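Local atomic coordinates of stage II sporulation protein E (SpoIIE) (Moorella thermoacetica, PDB entry 3ZT9), a protein that probably acts as a manganese-binding phosphatase of the PP2C type that removes phosphate from stressosome proteins in bacterial signal transduction. Residues I115-T120 with L133-S138; T63-I68 with A84-V89; H105-S110 with I152-V157; C23-K26 with V31-L34. All coordinates share one frame; numbering follows the deposited sequence.

Contact 1. Residues I115-T120 with L133-S138; sequences ITPLAT and LIAKGS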
loop_
_atom_site.group_PDB
_atom_site.type_symbol
_atom_site.label_atom_id
_atom_site.label_comp_id
_atom_site.label_asym_id
_atom_site.label_seq_id
_atom_site.Cartn_x
_atom_site.Cartn_y
_atom_site.Cartn_z
ATOM N N ILE A 115 13.906 3.829 -4.846
ATOM C CA ILE A 115 13.689 4.557 -3.607
ATOM C C ILE A 115 12.750 3.791 -2.694
ATOM O O ILE A 115 11.679 3.364 -3.113
ATOM C CB ILE A 115 13.040 5.942 -3.922
ATOM C CG1 ILE A 115 14.061 6.821 -4.666
ATOM C CG2 ILE A 115 12.627 6.597 -2.610
ATOM C CD1 ILE A 115 13.438 8.059 -5.437
ATOM N N THR A 116 13.172 3.578 -1.456
ATOM C CA THR A 116 12.312 2.931 -0.482
ATOM C C THR A 116 11.921 3.945 0.611
ATOM O O THR A 116 12.762 4.374 1.402
ATOM C CB THR A 116 13.050 1.758 0.169
ATOM O OG1 THR A 116 13.407 0.808 -0.844
ATOM C CG2 THR A 116 12.169 1.072 1.224
ATOM N N PRO A 117 10.657 4.366 0.616
ATOM C CA PRO A 117 10.210 5.309 1.649
ATOM C C PRO A 117 10.350 4.741 3.034
ATOM O O PRO A 117 10.114 3.551 3.249
ATOM C CB PRO A 117 8.731 5.535 1.315
ATOM C CG PRO A 117 8.685 5.323 -0.210
ATOM C CD PRO A 117 9.622 4.137 -0.421
ATOM N N LEU A 118 10.711 5.609 3.965
ATOM C CA LEU A 118 10.869 5.256 5.360
ATOM C C LEU A 118 9.526 5.236 6.071
ATOM O O LEU A 118 8.759 6.199 5.967
ATOM C CB LEU A 118 11.757 6.293 6.019
ATOM C CG LEU A 118 11.857 6.141 7.533
ATOM C CD1 LEU A 118 12.390 4.747 7.866
ATOM C CD2 LEU A 118 12.768 7.236 8.073
ATOM N N ALA A 119 9.260 4.142 6.772
ATOM C CA ALA A 119 8.052 3.969 7.555
ATOM C C ALA A 119 8.207 4.677 8.878
ATOM O O ALA A 119 9.303 4.766 9.420
ATOM C CB ALA A 119 7.775 2.468 7.841
ATOM N N THR A 120 7.090 5.165 9.388
ATOM C CA THR A 120 7.049 5.645 10.774
ATOM C C THR A 120 6.417 4.564 11.629
ATOM O O THR A 120 5.365 4.100 11.298
ATOM C CB THR A 120 6.217 6.943 10.875
ATOM O OG1 THR A 120 4.836 6.631 11.013
ATOM C CG2 THR A 120 6.402 7.776 9.627
ATOM N N LEU A 133 6.261 10.869 8.599
ATOM C CA LEU A 133 7.373 11.246 7.719
ATOM C C LEU A 133 6.970 11.028 6.268
ATOM O O LEU A 133 6.872 9.903 5.792
ATOM C CB LEU A 133 8.630 10.449 8.042
ATOM C CG LEU A 133 9.456 11.023 9.197
ATOM C CD1 LEU A 133 10.610 10.099 9.507
ATOM C CD2 LEU A 133 9.970 12.417 8.873
ATOM N N ILE A 134 6.707 12.112 5.557
ATOM C CA ILE A 134 6.277 11.964 4.166
ATOM C C ILE A 134 7.473 12.023 3.250
ATOM O O ILE A 134 8.197 13.035 3.210
ATOM C CB ILE A 134 5.318 13.114 3.781
ATOM C CG1 ILE A 134 4.049 13.002 4.625
ATOM C CG2 ILE A 134 4.981 13.049 2.298
ATOM C CD1 ILE A 134 3.128 14.254 4.576
ATOM N N ALA A 135 7.683 10.938 2.519
ATOM C CA ALA A 135 8.719 10.910 1.498
ATOM C C ALA A 135 8.184 11.592 0.264
ATOM O O ALA A 135 7.014 11.478 -0.044
ATOM C CB ALA A 135 9.073 9.463 1.176
ATOM N N LYS A 136 9.046 12.256 -0.480
ATOM C CA LYS A 136 8.575 12.944 -1.681
ATOM C C LYS A 136 9.523 12.673 -2.801
ATOM O O LYS A 136 10.707 12.572 -2.560
ATOM C CB LYS A 136 8.598 14.446 -1.427
ATOM C CG LYS A 136 7.537 14.842 -0.426
ATOM C CD LYS A 136 7.399 16.318 -0.285
ATOM C CE LYS A 136 6.296 16.627 0.705
ATOM N NZ LYS A 136 6.187 18.082 0.947
ATOM N N GLY A 137 9.031 12.609 -4.039
ATOM C CA GLY A 137 9.935 12.376 -5.154
ATOM C C GLY A 137 9.335 12.879 -6.451
ATOM O O GLY A 137 8.230 13.444 -6.452
ATOM N N SER A 138 10.097 12.721 -7.538
ATOM C CA SER A 138 9.659 13.130 -8.870
ATOM C C SER A 138 9.177 11.902 -9.601
ATOM O O SER A 138 9.823 10.844 -9.527
ATOM C CB SER A 138 10.836 13.709 -9.657
ATOM O OG SER A 138 11.429 14.772 -8.937
HETATM O O HOH W 1 6.363 7.390 6.483
HETATM O O HOH W 2 9.162 8.502 4.391
#

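Contact 2. Residues T63-I68 with A84-V89; sequences TGLVNI and AALCRV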
loop_
_atom_site.group_PDB
_atom_site.type_symbol
_atom_site.label_atom_id
_atom_site.label_comp_id
_atom_site.label_asym_id
_atom_site.label_seq_id
_atom_site.Cartn_x
_atom_site.Cartn_y
_atom_site.Cartn_z
ATOM N N THR A 63 -7.026 15.815 0.889
ATOM C CA THR A 63 -6.814 16.667 2.057
ATOM C C THR A 63 -5.383 16.641 2.602
ATOM O O THR A 63 -5.087 17.323 3.583
ATOM C CB THR A 63 -7.736 16.289 3.234
ATOM O OG1 THR A 63 -7.483 14.952 3.652
ATOM C CG2 THR A 63 -9.205 16.437 2.865
ATOM N N GLY A 64 -4.506 15.853 1.990
ATOM C CA GLY A 64 -3.115 15.795 2.432
ATOM C C GLY A 64 -2.854 14.617 3.349
ATOM O O GLY A 64 -3.715 14.226 4.123
ATOM N N LEU A 65 -1.677 14.000 3.221
ATOM C CA LEU A 65 -1.400 12.752 3.920
ATOM C C LEU A 65 -1.478 12.900 5.457
ATOM O O LEU A 65 -1.857 11.961 6.154
ATOM C CB LEU A 65 -0.020 12.207 3.484
ATOM C CG LEU A 65 -0.057 11.360 2.213
ATOM C CD1 LEU A 65 -0.544 12.242 1.047
ATOM C CD2 LEU A 65 1.351 10.753 1.919
ATOM N N VAL A 66 -1.109 14.059 5.996
ATOM C CA VAL A 66 -1.172 14.211 7.442
ATOM C C VAL A 66 -2.597 14.035 7.920
ATOM O O VAL A 66 -2.878 13.248 8.834
ATOM C CB VAL A 66 -0.614 15.581 7.891
ATOM C CG1 VAL A 66 -1.021 15.880 9.343
ATOM C CG2 VAL A 66 0.924 15.607 7.695
ATOM N N ASN A 67 -3.501 14.775 7.294
ATOM C CA ASN A 67 -4.917 14.642 7.617
ATOM C C ASN A 67 -5.419 13.220 7.366
ATOM O O ASN A 67 -6.144 12.655 8.191
ATOM C CB ASN A 67 -5.754 15.620 6.810
ATOM C CG ASN A 67 -7.166 15.731 7.341
ATOM O OD1 ASN A 67 -7.386 16.210 8.458
ATOM N ND2 ASN A 67 -8.132 15.281 6.556
ATOM N N ILE A 68 -5.029 12.637 6.241
ATOM C CA ILE A 68 -5.510 11.299 5.888
ATOM C C ILE A 68 -5.169 10.275 6.972
ATOM O O ILE A 68 -6.031 9.519 7.418
ATOM C CB ILE A 68 -4.962 10.830 4.548
ATOM C CG1 ILE A 68 -5.633 11.582 3.393
ATOM C CG2 ILE A 68 -5.186 9.306 4.373
ATOM C CD1 ILE A 68 -4.814 11.530 2.091
ATOM N N ALA A 84 -0.614 0.890 7.659
ATOM C CA ALA A 84 -1.054 1.256 6.291
ATOM C C ALA A 84 -0.027 2.130 5.592
ATOM O O ALA A 84 0.731 2.854 6.229
ATOM C CB ALA A 84 -2.385 2.027 6.371
ATOM N N ALA A 85 -0.015 2.043 4.275
ATOM C CA ALA A 85 0.849 2.875 3.442
ATOM C C ALA A 85 -0.055 3.542 2.430
ATOM O O ALA A 85 -1.013 2.926 1.978
ATOM C CB ALA A 85 1.843 1.995 2.720
ATOM N N LEU A 86 0.283 4.765 2.027
ATOM C CA LEU A 86 -0.401 5.416 0.938
ATOM C C LEU A 86 0.643 6.135 0.091
ATOM O O LEU A 86 1.562 6.795 0.622
ATOM C CB LEU A 86 -1.375 6.439 1.513
ATOM C CG LEU A 86 -2.039 7.366 0.501
ATOM C CD1 LEU A 86 -2.898 6.556 -0.395
ATOM C CD2 LEU A 86 -2.886 8.404 1.270
ATOM N N CYS A 87 0.502 5.982 -1.213
ATOM C CA CYS A 87 1.312 6.719 -2.196
ATOM C C CYS A 87 0.364 7.583 -2.983
ATOM O O CYS A 87 -0.675 7.113 -3.447
ATOM C CB CYS A 87 1.981 5.787 -3.214
ATOM S SG CYS A 87 3.312 4.764 -2.607
ATOM N N ARG A 88 0.726 8.835 -3.178
ATOM C CA ARG A 88 -0.122 9.740 -3.950
ATOM C C ARG A 88 0.727 10.129 -5.148
ATOM O O ARG A 88 1.782 10.713 -4.977
ATOM C CB ARG A 88 -0.498 10.985 -3.133
ATOM C CG ARG A 88 -1.288 12.070 -3.923
ATOM C CD ARG A 88 -1.577 13.296 -2.980
ATOM N NE ARG A 88 -2.504 14.282 -3.547
ATOM C CZ ARG A 88 -2.162 15.196 -4.443
ATOM N NH1 ARG A 88 -0.915 15.250 -4.903
ATOM N NH2 ARG A 88 -3.064 16.054 -4.893
ATOM N N VAL A 89 0.295 9.743 -6.335
ATOM C CA VAL A 89 1.093 9.978 -7.550
ATOM C C VAL A 89 0.416 10.990 -8.440
ATOM O O VAL A 89 -0.630 10.715 -9.034
ATOM C CB VAL A 89 1.247 8.670 -8.332
ATOM C CG1 VAL A 89 2.258 8.846 -9.456
ATOM C CG2 VAL A 89 1.655 7.553 -7.347
HETATM O O HOH W 3 -4.038 14.156 -0.640
#

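Contact 3. Residues H105-S110 with I152-V157; sequences HVKILS and IQEGAV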
loop_
_atom_site.group_PDB
_atom_site.type_symbol
_atom_site.label_atom_id
_atom_site.label_comp_id
_atom_site.label_asym_id
_atom_site.label_seq_id
_atom_site.Cartn_x
_atom_site.Cartn_y
_atom_site.Cartn_z
ATOM N N HIS A 105 5.369 -2.306 3.132
ATOM C CA HIS A 105 6.576 -2.002 2.359
ATOM C C HIS A 105 6.243 -1.317 1.057
ATOM O O HIS A 105 5.343 -1.758 0.329
ATOM C CB HIS A 105 7.302 -3.319 2.123
ATOM C CG HIS A 105 7.674 -3.997 3.398
ATOM N ND1 HIS A 105 8.552 -3.435 4.303
ATOM C CD2 HIS A 105 7.263 -5.164 3.944
ATOM C CE1 HIS A 105 8.667 -4.233 5.348
ATOM N NE2 HIS A 105 7.895 -5.289 5.157
ATOM N N VAL A 106 6.978 -0.243 0.757
ATOM C CA VAL A 106 6.813 0.452 -0.524
ATOM C C VAL A 106 8.130 0.507 -1.225
ATOM O O VAL A 106 9.138 0.768 -0.586
ATOM C CB VAL A 106 6.360 1.892 -0.271
ATOM C CG1 VAL A 106 6.290 2.694 -1.609
ATOM C CG2 VAL A 106 4.971 1.884 0.426
ATOM N N LYS A 107 8.147 0.259 -2.538
ATOM C CA LYS A 107 9.396 0.484 -3.299
ATOM C C LYS A 107 9.002 1.199 -4.574
ATOM O O LYS A 107 8.019 0.828 -5.216
ATOM C CB LYS A 107 10.082 -0.833 -3.616
ATOM C CG LYS A 107 11.604 -0.669 -3.967
ATOM C CD LYS A 107 12.308 -2.003 -3.929
ATOM C CE LYS A 107 12.347 -2.581 -2.529
ATOM N NZ LYS A 107 13.351 -1.926 -1.655
ATOM N N ILE A 108 9.796 2.191 -4.940
ATOM C CA ILE A 108 9.509 3.004 -6.099
ATOM C C ILE A 108 10.727 2.940 -7.019
ATOM O O ILE A 108 11.820 3.355 -6.654
ATOM C CB ILE A 108 9.202 4.431 -5.677
ATOM C CG1 ILE A 108 7.979 4.433 -4.744
ATOM C CG2 ILE A 108 9.018 5.326 -6.922
ATOM C CD1 ILE A 108 7.694 5.771 -4.034
ATOM N N LEU A 109 10.540 2.360 -8.196
ATOM C CA LEU A 109 11.641 2.193 -9.144
ATOM C C LEU A 109 11.503 3.355 -10.100
ATOM O O LEU A 109 10.581 3.371 -10.900
ATOM C CB LEU A 109 11.516 0.879 -9.925
ATOM C CG LEU A 109 11.880 -0.420 -9.208
ATOM C CD1 LEU A 109 11.159 -0.517 -7.890
ATOM C CD2 LEU A 109 11.565 -1.658 -10.114
ATOM N N SER A 110 12.385 4.329 -10.016
ATOM C CA SER A 110 12.185 5.547 -10.800
ATOM C C SER A 110 13.406 5.928 -11.569
ATOM O O SER A 110 14.526 5.448 -11.293
ATOM C CB SER A 110 11.770 6.719 -9.895
ATOM O OG SER A 110 12.913 7.338 -9.315
ATOM N N ILE A 152 4.507 -10.466 2.446
ATOM C CA ILE A 152 5.720 -10.682 1.623
ATOM C C ILE A 152 6.915 -10.010 2.309
ATOM O O ILE A 152 6.844 -8.865 2.710
ATOM C CB ILE A 152 5.556 -10.129 0.192
ATOM C CG1 ILE A 152 4.459 -10.903 -0.549
ATOM C CG2 ILE A 152 6.879 -10.196 -0.614
ATOM C CD1 ILE A 152 4.038 -10.275 -1.839
ATOM N N GLN A 153 7.997 -10.747 2.501
ATOM C CA GLN A 153 9.164 -10.210 3.199
ATOM C C GLN A 153 9.769 -8.999 2.465
ATOM O O GLN A 153 9.820 -8.960 1.252
ATOM C CB GLN A 153 10.224 -11.315 3.389
ATOM C CG GLN A 153 11.358 -10.933 4.349
ATOM C CD GLN A 153 10.862 -10.693 5.778
ATOM O OE1 GLN A 153 10.123 -9.745 6.030
ATOM N NE2 GLN A 153 11.260 -11.552 6.708
ATOM N N GLU A 154 10.212 -7.990 3.210
ATOM C CA GLU A 154 10.858 -6.839 2.613
ATOM C C GLU A 154 12.014 -7.314 1.724
ATOM O O GLU A 154 12.814 -8.180 2.132
ATOM C CB GLU A 154 11.392 -5.931 3.732
ATOM C CG GLU A 154 11.834 -4.581 3.287
ATOM C CD GLU A 154 13.271 -4.560 2.840
ATOM O OE1 GLU A 154 14.106 -5.242 3.472
ATOM O OE2 GLU A 154 13.558 -3.852 1.853
ATOM N N GLY A 155 12.068 -6.800 0.501
ATOM C CA GLY A 155 13.145 -7.119 -0.423
ATOM C C GLY A 155 13.076 -8.468 -1.129
ATOM O O GLY A 155 13.971 -8.795 -1.885
ATOM N N ALA A 156 12.016 -9.240 -0.903
ATOM C CA ALA A 156 11.838 -10.541 -1.562
ATOM C C ALA A 156 11.642 -10.486 -3.078
ATOM O O ALA A 156 11.970 -11.448 -3.765
ATOM C CB ALA A 156 10.654 -11.299 -0.923
ATOM N N VAL A 157 11.095 -9.398 -3.610
ATOM C CA VAL A 157 10.690 -9.383 -5.015
ATOM C C VAL A 157 11.851 -8.963 -5.888
ATOM O O VAL A 157 12.424 -7.899 -5.667
ATOM C CB VAL A 157 9.503 -8.393 -5.243
ATOM C CG1 VAL A 157 9.024 -8.454 -6.676
ATOM C CG2 VAL A 157 8.369 -8.716 -4.328
HETATM O O HOH W 4 8.168 -7.639 6.629
#

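Contact 4. Residues C23-K26 with V31-L34; sequences CLVK and VIFL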
loop_
_atom_site.group_PDB
_atom_site.type_symbol
_atom_site.label_atom_id
_atom_site.label_comp_id
_atom_site.label_asym_id
_atom_site.label_seq_id
_atom_site.Cartn_x
_atom_site.Cartn_y
_atom_site.Cartn_z
ATOM N N CYS A 23 -6.591 -3.374 -0.016
ATOM C CA CYS A 23 -5.977 -2.526 -1.054
ATOM C C CYS A 23 -6.957 -1.451 -1.555
ATOM O O CYS A 23 -8.167 -1.677 -1.617
ATOM C CB CYS A 23 -5.554 -3.403 -2.258
ATOM S SG CYS A 23 -4.230 -4.535 -1.823
ATOM N N LEU A 24 -6.416 -0.290 -1.934
ATOM C CA LEU A 24 -7.188 0.778 -2.572
ATOM C C LEU A 24 -6.388 1.307 -3.755
ATOM O O LEU A 24 -5.186 1.534 -3.646
ATOM C CB LEU A 24 -7.391 1.940 -1.602
ATOM C CG LEU A 24 -8.062 3.189 -2.190
ATOM C CD1 LEU A 24 -9.515 2.920 -2.485
ATOM C CD2 LEU A 24 -7.935 4.345 -1.221
ATOM N N VAL A 25 -7.045 1.433 -4.892
ATOM C CA VAL A 25 -6.525 2.187 -6.031
ATOM C C VAL A 25 -7.624 3.148 -6.406
ATOM O O VAL A 25 -8.730 2.730 -6.730
ATOM C CB VAL A 25 -6.187 1.288 -7.252
ATOM C CG1 VAL A 25 -5.769 2.136 -8.420
ATOM C CG2 VAL A 25 -5.069 0.292 -6.822
ATOM N N LYS A 26 -7.331 4.436 -6.393
ATOM C CA LYS A 26 -8.360 5.418 -6.698
ATOM C C LYS A 26 -7.781 6.522 -7.565
ATOM O O LYS A 26 -6.723 7.052 -7.267
ATOM C CB LYS A 26 -8.959 5.962 -5.389
ATOM C CG LYS A 26 -10.191 6.888 -5.574
ATOM C CD LYS A 26 -11.212 6.300 -6.554
ATOM C CE LYS A 26 -12.528 7.115 -6.697
ATOM N NZ LYS A 26 -12.457 8.485 -7.319
ATOM N N VAL A 31 -4.469 12.422 -10.566
ATOM C CA VAL A 31 -3.804 11.968 -9.334
ATOM C C VAL A 31 -4.306 10.597 -8.952
ATOM O O VAL A 31 -5.507 10.394 -8.769
ATOM C CB VAL A 31 -4.091 12.848 -8.118
ATOM C CG1 VAL A 31 -3.269 12.393 -6.900
ATOM C CG2 VAL A 31 -3.819 14.346 -8.437
ATOM N N ILE A 32 -3.384 9.671 -8.746
ATOM C CA ILE A 32 -3.737 8.304 -8.401
ATOM C C ILE A 32 -3.294 8.022 -6.965
ATOM O O ILE A 32 -2.168 8.367 -6.584
ATOM C CB ILE A 32 -3.059 7.307 -9.370
ATOM C CG1 ILE A 32 -3.478 7.613 -10.808
ATOM C CG2 ILE A 32 -3.435 5.887 -9.004
ATOM C CD1 ILE A 32 -3.078 6.574 -11.807
ATOM N N PHE A 33 -4.181 7.440 -6.169
ATOM C CA PHE A 33 -3.825 7.030 -4.825
ATOM C C PHE A 33 -3.739 5.508 -4.767
ATOM O O PHE A 33 -4.580 4.799 -5.312
ATOM C CB PHE A 33 -4.866 7.507 -3.831
ATOM C CG PHE A 33 -4.961 9.019 -3.737
ATOM C CD1 PHE A 33 -5.624 9.744 -4.723
ATOM C CD2 PHE A 33 -4.404 9.699 -2.668
ATOM C CE1 PHE A 33 -5.728 11.145 -4.641
ATOM C CE2 PHE A 33 -4.526 11.082 -2.571
ATOM C CZ PHE A 33 -5.200 11.798 -3.559
ATOM N N LEU A 34 -2.702 5.028 -4.098
ATOM C CA LEU A 34 -2.466 3.592 -3.984
ATOM C C LEU A 34 -2.249 3.297 -2.522
ATOM O O LEU A 34 -1.358 3.883 -1.932
ATOM C CB LEU A 34 -1.161 3.190 -4.731
ATOM C CG LEU A 34 -1.023 3.668 -6.189
ATOM C CD1 LEU A 34 0.406 3.417 -6.642
ATOM C CD2 LEU A 34 -1.967 2.922 -7.093
#

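Contact 1. Residues I115-T120 with L133-S138
Leu133 meets two side chains of 115-120 with two different parts of itself: its CD1 branch reaches Leu118, while its CB and backbone N lie against Thr120. The leucines touch through single methyl groups, Leu118 CD2 standing 3.9 Å from Leu133 CD1, and the two side chains run aslant to each other. With CG opposite its own nitrogen (chi1 172°), Leu118 brings that methyl up to the CD1 branch of Leu133, at the more exposed part of the contact.

Thr120 is buried and turns its carbon branch to the partner. Its CG2 comes within 3.3 Å of Leu133 N and 3.8 Å from Leu133 CB. The same rotamer (chi1 85°) directs OG1 elsewhere, to a weak hydrogen bond with the carbonyl of Ile100, so the two branches of one threonine serve two different neighbours. Further along, Pro117 CB meets Ala135 CB at 3.9 Å.

No direct hydrogen bond joins the segments; their polar link runs through water. Water 2 donates to both Leu118 O, at 2.8 Å, and Leu133 O, at 3.0 Å. Water 1 lies 2.7 Å from both Leu118 O and Leu133 O and may donate to them, though it has other acceptors in reach.

The contact lies where the two sheets of the sandwich meet at their margins. Ala135 and Gly137 pair with Ala98 and Trp96 in strand 95-101, Pro117 packs on Val106 and Ile108 of strand 105-110, and Ile134 rests on Leu65 and Val66 of helix 65-76.

Contact 2. Residues T63-I68 with A84-V89
Leu65, in the first turn of helix 65-76, faces Leu86 of strand 82-90 with their CA atoms 8.0 Å apart, and no hydrogen bond runs directly between helix and strand. Side chains fill the interval. One methyl of Leu86 is the focus: its CD2 lies 3.8 Å from Ile68 CD1, with Ile68 CG2 also close, and 4.2 Å from Leu65 CG. Leu86 places CG opposite its own nitrogen (chi1 171°), which points that methyl at the helix, where it meets two residues three positions apart. Ile68 crosses Leu86 at about a right angle and Leu65 crosses it more obliquely.

Arg88 adds its aliphatic part, CD approaching Leu65 CD1 at 4.3 Å. Its guanidinium group serves other partners: NH2 bonds to Asn62 OD1, and NE makes a weak bond to water 3, which also accepts from Gly64 N at 3.2 Å. Gly64 holds the N-cap position, and just before it Thr63 OG1 accepts from Asn67 ND2 at 3.0 Å.

Phe33 and Ala35 of strand 31-39 and Met57 of helix 43-60 extend this apolar layer, in which helices lie against the outer face of a sheet, as in the layered alpha-beta-beta-alpha sandwich of PP2C phosphatases.

Contact 3. Residues H105-S110 with I152-V157
The imidazole of His105 has the aliphatic part of Glu154 across one face and a water at its edge. Glu154 CB makes a CH-pi contact, 3.8 Å from the ring centroid and 17° off the normal, displaced toward the rim. Its CG lies just past the rim, 3.6 Å from His105 ND1. Water 4 lies in the ring plane, 2.8 Å from His105 NE2, and donates to Gln153 OE1. Ile152 O approaches CD2 obliquely at 3.9 Å, and the ring of His148 also meets this imidazole. The Glu154 carboxylate is turned 60° from the ring; a bend at chi2 (-87°) takes it past the imidazole instead of over it.

Glu154 sits in a type II beta turn, residues 153-156. Ala156 N bonds to Gln153 O at 3.1 Å, and Gly155 takes the positive phi that this turn favours. The turn follows Asp150, a ligand of manganese, in the loop beyond strand 144-148. On the strand opposite, the side chain of His105 is about 9 Å from a bound manganese ion. Replacing His105 by an alanine would probably leave the methylenes of Glu154 without the ring face they rest on, and water 4 without its imidazole partner.

Lys107, two residues along the same strand, bends at chi3 and chi4 and brings NZ to 4.0 Å from Glu154 OE2, opposite charges near each other but too far for a salt bridge. That ammonium hydrogen-bonds to Thr116 OG1, in the loop after strand 113-115.

Contact 4. Residues C23-K26 with V31-L34
Lys26 and Phe33 face each other in an antiparallel beta hairpin, strands 21-28 and 31-39, at one margin of a PP2C-type sheet. The second strand leads on to Asp38, a manganese ligand, and pairs with strand 82-90 on its other flank. Over these short segments the axes come within 4.8 Å and run at 177°.

Lys26 and Phe33 are a hydrogen-bonded pair, tied both ways: Lys26 N donates to Phe33 O at 3.0 Å, and Phe33 N returns a nearly straight bond of 2.8 Å to Lys26 O. Between the strands, Val25 CA also approaches Phe33 O at 3.3 Å in a CA-H...O contact, and Leu34 CA does the same toward Leu24 O.

The two faces of the hairpin differ. Leu24, Lys26 and Phe33 lie on the side of Met61 and helix 43-60, where Lys26 and Leu24 touch Glu58. Val25 and Leu34, the non-hydrogen-bonded pair, project from the other face, where Val25 packs on Val6 and Ile8 of strand 6-11. Phe33 places CG opposite its own carbonyl carbon (chi1 -64°), and the ring turns its edge to Lys26 O. Val25 and Leu34 run side by side in the same direction, Leu34 CD2 sitting 4.1 Å from both Val25 CG1 and Val25 CG2.

How the contacts relate
The four contacts show how bonding follows place in the fold. Contact 4 is backbone pairing within one sheet, and contact 2, the most buried, is helix-on-sheet packing of aliphatic carbons with a weaker water bridge at its rim; they share a boundary, since Val89 N and Cys87 N bond to Ile32 O and Leu34 O. Contacts 1 and 3, more exposed, include water bridges: in one between two carbonyls, in the other between a ring and an amide. These two touch through Thr116 and Lys107, and contact 1 is nested in the loop that contact 3 closes. Val106 meets Ala85 of contact 2, sheet against sheet, whereas contacts 3 and 4 lie on opposite sides of the centre.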